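Local structure of PLP-Dependent L-Arginine Hydroxylase MppP (Streptomyces wadayamensis, 6C9B) at residues B[11-25]-B[329-341]. The protein is a pyridoxal-phosphate-dependent oxidase that acts on L-arginine, and is bound here to its 4-hydroxy-2-ketoarginine product. Numbering follows the deposited sequence.
Sequences LTQWEYLALNSELNI and HHVFALPCRQFHW. With EGV ((4S)-5-carbamimidamido-4-hydroxy-2-oxopentanoic acid), chain F.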
# COMPACT_ATOMS: atom_id res chain seq x y z
N LEU B 11 -15.09 -10.05 -2.07
CA LEU B 11 -15.71 -9.52 -0.85
C LEU B 11 -15.45 -8.02 -0.70
O LEU B 11 -16.31 -7.28 -0.21
CB LEU B 11 -15.21 -10.29 0.39
CG LEU B 11 -15.61 -11.76 0.39
CD1 LEU B 11 -14.84 -12.50 1.45
CD2 LEU B 11 -17.11 -11.90 0.61
N THR B 12 -14.27 -7.56 -1.11
CA THR B 12 -13.95 -6.14 -0.99
C THR B 12 -14.93 -5.29 -1.80
O THR B 12 -15.32 -4.20 -1.37
CB THR B 12 -12.50 -5.90 -1.43
OG1 THR B 12 -11.64 -6.65 -0.57
CG2 THR B 12 -12.11 -4.40 -1.38
N GLN B 13 -15.36 -5.79 -2.96
CA GLN B 13 -16.32 -5.03 -3.76
C GLN B 13 -17.70 -4.99 -3.10
O GLN B 13 -18.42 -4.00 -3.25
CB GLN B 13 -16.38 -5.61 -5.18
CG GLN B 13 -15.04 -5.38 -5.92
CD GLN B 13 -15.10 -5.82 -7.36
OE1 GLN B 13 -16.17 -6.10 -7.87
NE2 GLN B 13 -13.94 -5.88 -8.02
N TRP B 14 -18.07 -6.03 -2.34
CA TRP B 14 -19.25 -5.92 -1.48
C TRP B 14 -19.03 -4.88 -0.39
O TRP B 14 -19.97 -4.19 0.02
CB TRP B 14 -19.57 -7.26 -0.82
CG TRP B 14 -20.17 -8.27 -1.72
CD1 TRP B 14 -19.54 -9.33 -2.30
CD2 TRP B 14 -21.54 -8.34 -2.14
NE1 TRP B 14 -20.43 -10.06 -3.06
CE2 TRP B 14 -21.66 -9.47 -2.98
CE3 TRP B 14 -22.67 -7.55 -1.89
CZ2 TRP B 14 -22.88 -9.83 -3.56
CZ3 TRP B 14 -23.87 -7.91 -2.47
CH2 TRP B 14 -23.96 -9.04 -3.30
N GLU B 15 -17.79 -4.77 0.11
CA GLU B 15 -17.52 -3.82 1.18
C GLU B 15 -17.54 -2.37 0.68
O GLU B 15 -17.86 -1.48 1.47
CB GLU B 15 -16.19 -4.15 1.86
CG GLU B 15 -16.23 -5.53 2.56
CD GLU B 15 -14.90 -5.96 3.18
OE1 GLU B 15 -13.85 -5.36 2.90
OE2 GLU B 15 -14.92 -6.90 3.99
N TYR B 16 -17.21 -2.11 -0.59
CA TYR B 16 -17.28 -0.73 -1.10
C TYR B 16 -18.68 -0.16 -0.92
O TYR B 16 -18.85 1.04 -0.68
CB TYR B 16 -16.91 -0.67 -2.59
CG TYR B 16 -15.46 -0.97 -2.89
CD1 TYR B 16 -14.46 -0.53 -2.04
CD2 TYR B 16 -15.08 -1.69 -4.02
CE1 TYR B 16 -13.12 -0.79 -2.29
CE2 TYR B 16 -13.74 -1.97 -4.28
CZ TYR B 16 -12.76 -1.53 -3.41
OH TYR B 16 -11.42 -1.80 -3.64
N LEU B 17 -19.70 -1.01 -1.07
CA LEU B 17 -21.08 -0.56 -1.07
C LEU B 17 -21.49 -0.01 0.29
O LEU B 17 -22.46 0.76 0.37
CB LEU B 17 -22.01 -1.72 -1.46
CG LEU B 17 -21.79 -2.37 -2.83
CD1 LEU B 17 -22.60 -3.65 -2.92
CD2 LEU B 17 -22.16 -1.41 -3.94
N ALA B 18 -20.77 -0.39 1.34
CA ALA B 18 -21.12 -0.04 2.71
C ALA B 18 -20.33 1.14 3.27
O ALA B 18 -20.75 1.71 4.28
CB ALA B 18 -20.88 -1.25 3.64
N LEU B 19 -19.22 1.52 2.63
CA LEU B 19 -18.24 2.40 3.27
C LEU B 19 -18.82 3.73 3.72
O LEU B 19 -18.30 4.35 4.65
CB LEU B 19 -17.08 2.68 2.32
CG LEU B 19 -15.93 1.69 2.27
CD1 LEU B 19 -14.89 2.22 1.30
CD2 LEU B 19 -15.33 1.47 3.65
N ASN B 20 -19.86 4.21 3.03
CA ASN B 20 -20.39 5.54 3.28
C ASN B 20 -21.75 5.50 3.97
O ASN B 20 -22.43 6.53 4.05
CB ASN B 20 -20.45 6.31 1.96
CG ASN B 20 -19.08 6.41 1.33
OD1 ASN B 20 -18.22 7.13 1.82
ND2 ASN B 20 -18.84 5.63 0.27
N SER B 21 -22.14 4.34 4.49
CA SER B 21 -23.43 4.14 5.13
C SER B 21 -23.29 4.15 6.64
O SER B 21 -22.29 3.70 7.20
CB SER B 21 -24.05 2.81 4.67
OG SER B 21 -25.01 2.35 5.61
N GLU B 22 -24.33 4.67 7.31
CA GLU B 22 -24.33 4.71 8.77
C GLU B 22 -24.39 3.30 9.36
O GLU B 22 -23.82 3.06 10.44
CB GLU B 22 -25.52 5.55 9.26
CG GLU B 22 -25.44 7.03 8.86
CD GLU B 22 -26.80 7.73 8.85
OE1 GLU B 22 -27.74 7.24 9.52
OE2 GLU B 22 -26.93 8.77 8.17
N LEU B 23 -25.06 2.36 8.69
CA LEU B 23 -25.20 1.02 9.23
C LEU B 23 -24.36 0.06 8.41
O LEU B 23 -24.85 -0.95 7.90
CB LEU B 23 -26.67 0.60 9.26
CG LEU B 23 -27.51 1.56 10.12
CD1 LEU B 23 -28.96 1.19 10.04
CD2 LEU B 23 -27.08 1.54 11.57
N ASN B 24 -23.08 0.40 8.28
CA ASN B 24 -22.09 -0.49 7.69
C ASN B 24 -21.72 -1.53 8.75
O ASN B 24 -21.18 -1.18 9.80
CB ASN B 24 -20.89 0.34 7.21
CG ASN B 24 -19.62 -0.49 6.98
OD1 ASN B 24 -19.62 -1.72 7.01
ND2 ASN B 24 -18.50 0.22 6.76
N ILE B 25 -22.10 -2.79 8.52
CA ILE B 25 -21.62 -3.90 9.35
C ILE B 25 -20.96 -4.93 8.44
O ILE B 25 -21.03 -6.15 8.66
CB ILE B 25 -22.76 -4.52 10.19
CG1 ILE B 25 -23.97 -4.86 9.31
CG2 ILE B 25 -23.13 -3.57 11.32
CD1 ILE B 25 -24.98 -5.79 9.99
N HIS B 329 -33.07 -1.55 3.66
CA HIS B 329 -33.16 -0.80 4.91
C HIS B 329 -31.87 -0.07 5.24
O HIS B 329 -31.69 0.37 6.38
CB HIS B 329 -33.55 -1.75 6.05
CG HIS B 329 -34.89 -2.38 5.86
ND1 HIS B 329 -35.12 -3.35 4.91
CD2 HIS B 329 -36.08 -2.15 6.46
CE1 HIS B 329 -36.40 -3.71 4.95
NE2 HIS B 329 -37.00 -2.99 5.88
N HIS B 330 -30.98 0.07 4.27
CA HIS B 330 -29.72 0.80 4.42
C HIS B 330 -28.79 0.16 5.46
O HIS B 330 -27.97 0.85 6.07
CB HIS B 330 -29.98 2.27 4.76
CG HIS B 330 -30.93 2.93 3.82
ND1 HIS B 330 -32.27 3.07 4.09
CD2 HIS B 330 -30.73 3.49 2.60
CE1 HIS B 330 -32.86 3.68 3.08
NE2 HIS B 330 -31.95 3.95 2.17
N VAL B 331 -28.91 -1.15 5.66
CA VAL B 331 -27.96 -1.94 6.46
C VAL B 331 -27.12 -2.75 5.50
O VAL B 331 -27.66 -3.40 4.60
CB VAL B 331 -28.69 -2.85 7.46
CG1 VAL B 331 -27.72 -3.82 8.11
CG2 VAL B 331 -29.42 -2.00 8.51
N PHE B 332 -25.80 -2.73 5.70
CA PHE B 332 -24.87 -3.41 4.79
C PHE B 332 -24.05 -4.45 5.54
O PHE B 332 -23.13 -4.11 6.29
CB PHE B 332 -23.96 -2.40 4.10
CG PHE B 332 -24.68 -1.51 3.15
CD1 PHE B 332 -24.86 -1.90 1.83
CD2 PHE B 332 -25.22 -0.30 3.57
CE1 PHE B 332 -25.54 -1.08 0.94
CE2 PHE B 332 -25.90 0.50 2.68
CZ PHE B 332 -26.06 0.11 1.37
N ALA B 333 -24.33 -5.73 5.26
CA ALA B 333 -23.54 -6.84 5.76
C ALA B 333 -22.74 -7.43 4.59
O ALA B 333 -22.57 -6.79 3.55
CB ALA B 333 -24.46 -7.85 6.44
N LEU B 334 -22.22 -8.63 4.78
CA LEU B 334 -21.38 -9.25 3.77
C LEU B 334 -21.84 -10.68 3.50
O LEU B 334 -21.86 -11.51 4.43
CB LEU B 334 -19.93 -9.23 4.25
CG LEU B 334 -18.79 -9.38 3.27
CD1 LEU B 334 -18.87 -8.28 2.25
CD2 LEU B 334 -17.48 -9.32 4.06
N PRO B 335 -22.23 -11.03 2.27
CA PRO B 335 -22.50 -12.44 1.97
C PRO B 335 -21.24 -13.27 2.09
O PRO B 335 -20.13 -12.81 1.79
CB PRO B 335 -23.00 -12.44 0.53
CG PRO B 335 -23.31 -10.98 0.21
CD PRO B 335 -22.39 -10.18 1.07
N CYS B 336 -21.41 -14.51 2.51
CA CYS B 336 -20.24 -15.31 2.84
C CYS B 336 -19.67 -16.11 1.68
O CYS B 336 -18.59 -16.69 1.85
CB CYS B 336 -20.56 -16.27 3.97
SG CYS B 336 -20.33 -15.47 5.54
N ARG B 337 -20.37 -16.21 0.55
CA ARG B 337 -19.93 -17.08 -0.54
C ARG B 337 -18.45 -16.95 -0.80
O ARG B 337 -17.74 -17.95 -0.94
CB ARG B 337 -20.68 -16.76 -1.84
CG ARG B 337 -22.04 -17.39 -1.98
CD ARG B 337 -22.69 -16.96 -3.30
NE ARG B 337 -21.94 -17.38 -4.50
CZ ARG B 337 -22.08 -18.54 -5.13
NH1 ARG B 337 -22.93 -19.46 -4.69
NH2 ARG B 337 -21.35 -18.81 -6.20
N GLN B 338 -17.96 -15.72 -0.90
CA GLN B 338 -16.63 -15.57 -1.47
C GLN B 338 -15.49 -15.86 -0.49
O GLN B 338 -14.34 -15.96 -0.95
CB GLN B 338 -16.48 -14.18 -2.04
CG GLN B 338 -17.09 -14.14 -3.45
CD GLN B 338 -17.65 -12.81 -3.84
OE1 GLN B 338 -18.21 -12.08 -3.01
NE2 GLN B 338 -17.51 -12.46 -5.11
N PHE B 339 -15.75 -16.03 0.81
CA PHE B 339 -14.74 -16.62 1.68
C PHE B 339 -14.46 -18.07 1.32
O PHE B 339 -13.38 -18.59 1.63
CB PHE B 339 -15.20 -16.59 3.14
CG PHE B 339 -15.35 -15.21 3.71
CD1 PHE B 339 -14.26 -14.51 4.19
CD2 PHE B 339 -16.60 -14.64 3.81
CE1 PHE B 339 -14.40 -13.24 4.72
CE2 PHE B 339 -16.76 -13.37 4.35
CZ PHE B 339 -15.66 -12.68 4.81
N HIS B 340 -15.41 -18.73 0.68
CA HIS B 340 -15.25 -20.12 0.27
C HIS B 340 -14.71 -20.11 -1.15
O HIS B 340 -15.40 -20.43 -2.14
CB HIS B 340 -16.55 -20.87 0.42
CG HIS B 340 -17.06 -20.85 1.82
ND1 HIS B 340 -16.83 -21.88 2.71
CD2 HIS B 340 -17.73 -19.90 2.50
CE1 HIS B 340 -17.39 -21.58 3.87
NE2 HIS B 340 -17.92 -20.37 3.78
N TRP B 341 -13.44 -19.73 -1.22
CA TRP B 341 -12.79 -19.35 -2.47
C TRP B 341 -12.61 -20.54 -3.41
O TRP B 341 -12.40 -20.35 -4.60
CB TRP B 341 -11.44 -18.69 -2.15
CG TRP B 341 -10.55 -19.52 -1.27
CD1 TRP B 341 -10.40 -19.42 0.09
CD2 TRP B 341 -9.71 -20.61 -1.69
NE1 TRP B 341 -9.52 -20.40 0.55
CE2 TRP B 341 -9.07 -21.12 -0.53
CE3 TRP B 341 -9.42 -21.19 -2.93
CZ2 TRP B 341 -8.18 -22.21 -0.58
CZ3 TRP B 341 -8.51 -22.25 -2.98
CH2 TRP B 341 -7.92 -22.75 -1.81
C10 EGV F . -12.43 -7.90 6.14
C02 EGV F . -9.99 -4.99 2.81
C03 EGV F . -8.68 -5.92 0.90
C06 EGV F . -9.85 -5.94 3.98
C07 EGV F . -11.22 -6.61 4.19
C09 EGV F . -11.20 -7.74 5.25
N01 EGV F . -9.94 -5.66 1.52
N04 EGV F . -8.64 -6.56 -0.36
N05 EGV F . -7.56 -5.60 1.51
O08 EGV F . -9.49 -5.25 5.10
O11 EGV F . -12.34 -8.67 7.07
O12 EGV F . -13.48 -7.26 5.93
O13 EGV F . -10.25 -8.50 5.40
O HOH W 1 -21.99 -4.49 1.79
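Pro335 lies over one face of the Trp14 indole, its CG 3.8 Å from the centroid of the six-membered ring in a CH-pi contact, while Gln338 meets the indole edge with OE1 3.0 Å from Trp14 NE1, amide and ring planes 75° apart. The amide's NE2 is held by Lys8 O, and Lys8 also makes a cation-pi contact with Trp14. In this class I aminotransferase-like fold, helix 11-16 packs on the end of strand 331-335 and the 3-10 turn 337-339, while the short strand 23-24 pairs with the strand's start at the edge of the smaller sheet. Leu11 places CD1 over the face of Phe339, and its CD2 faces Leu334 CG. Leu334 CG stands anti to the backbone N (chi1 -160°), and the branches beyond it divide: CD1 packs on Trp14 CB, CD2 lies 3.5 Å from Glu15 OE2. The Phe332 ring takes Leu17 O over one face, toward the rim, and Ser21 OG near its edge; its CB abuts Ala18 CB. The paired strands run parallel: Phe332 N donates almost straight to Leu23 O (3.0 Å, 170°), and Ile25 N returns a more bent bond to Phe332 O (2.8 Å). Beside these bonds, Leu23 CD1 and Ile25 CD1 touch separate methyls of Val331, CG2 and CG1, with Ser365 of helix 359-372 beside all three. One water donates to both Trp14 O and Ala333 O, joining the two backbones where strand 331-335 is interrupted. The same helix carries Thr12 and Glu15 of the product pocket: Thr12 OG1 accepts from both N01 and N04 of EGV, and Glu15 OE2 lies 2.4 Å from EGV O12.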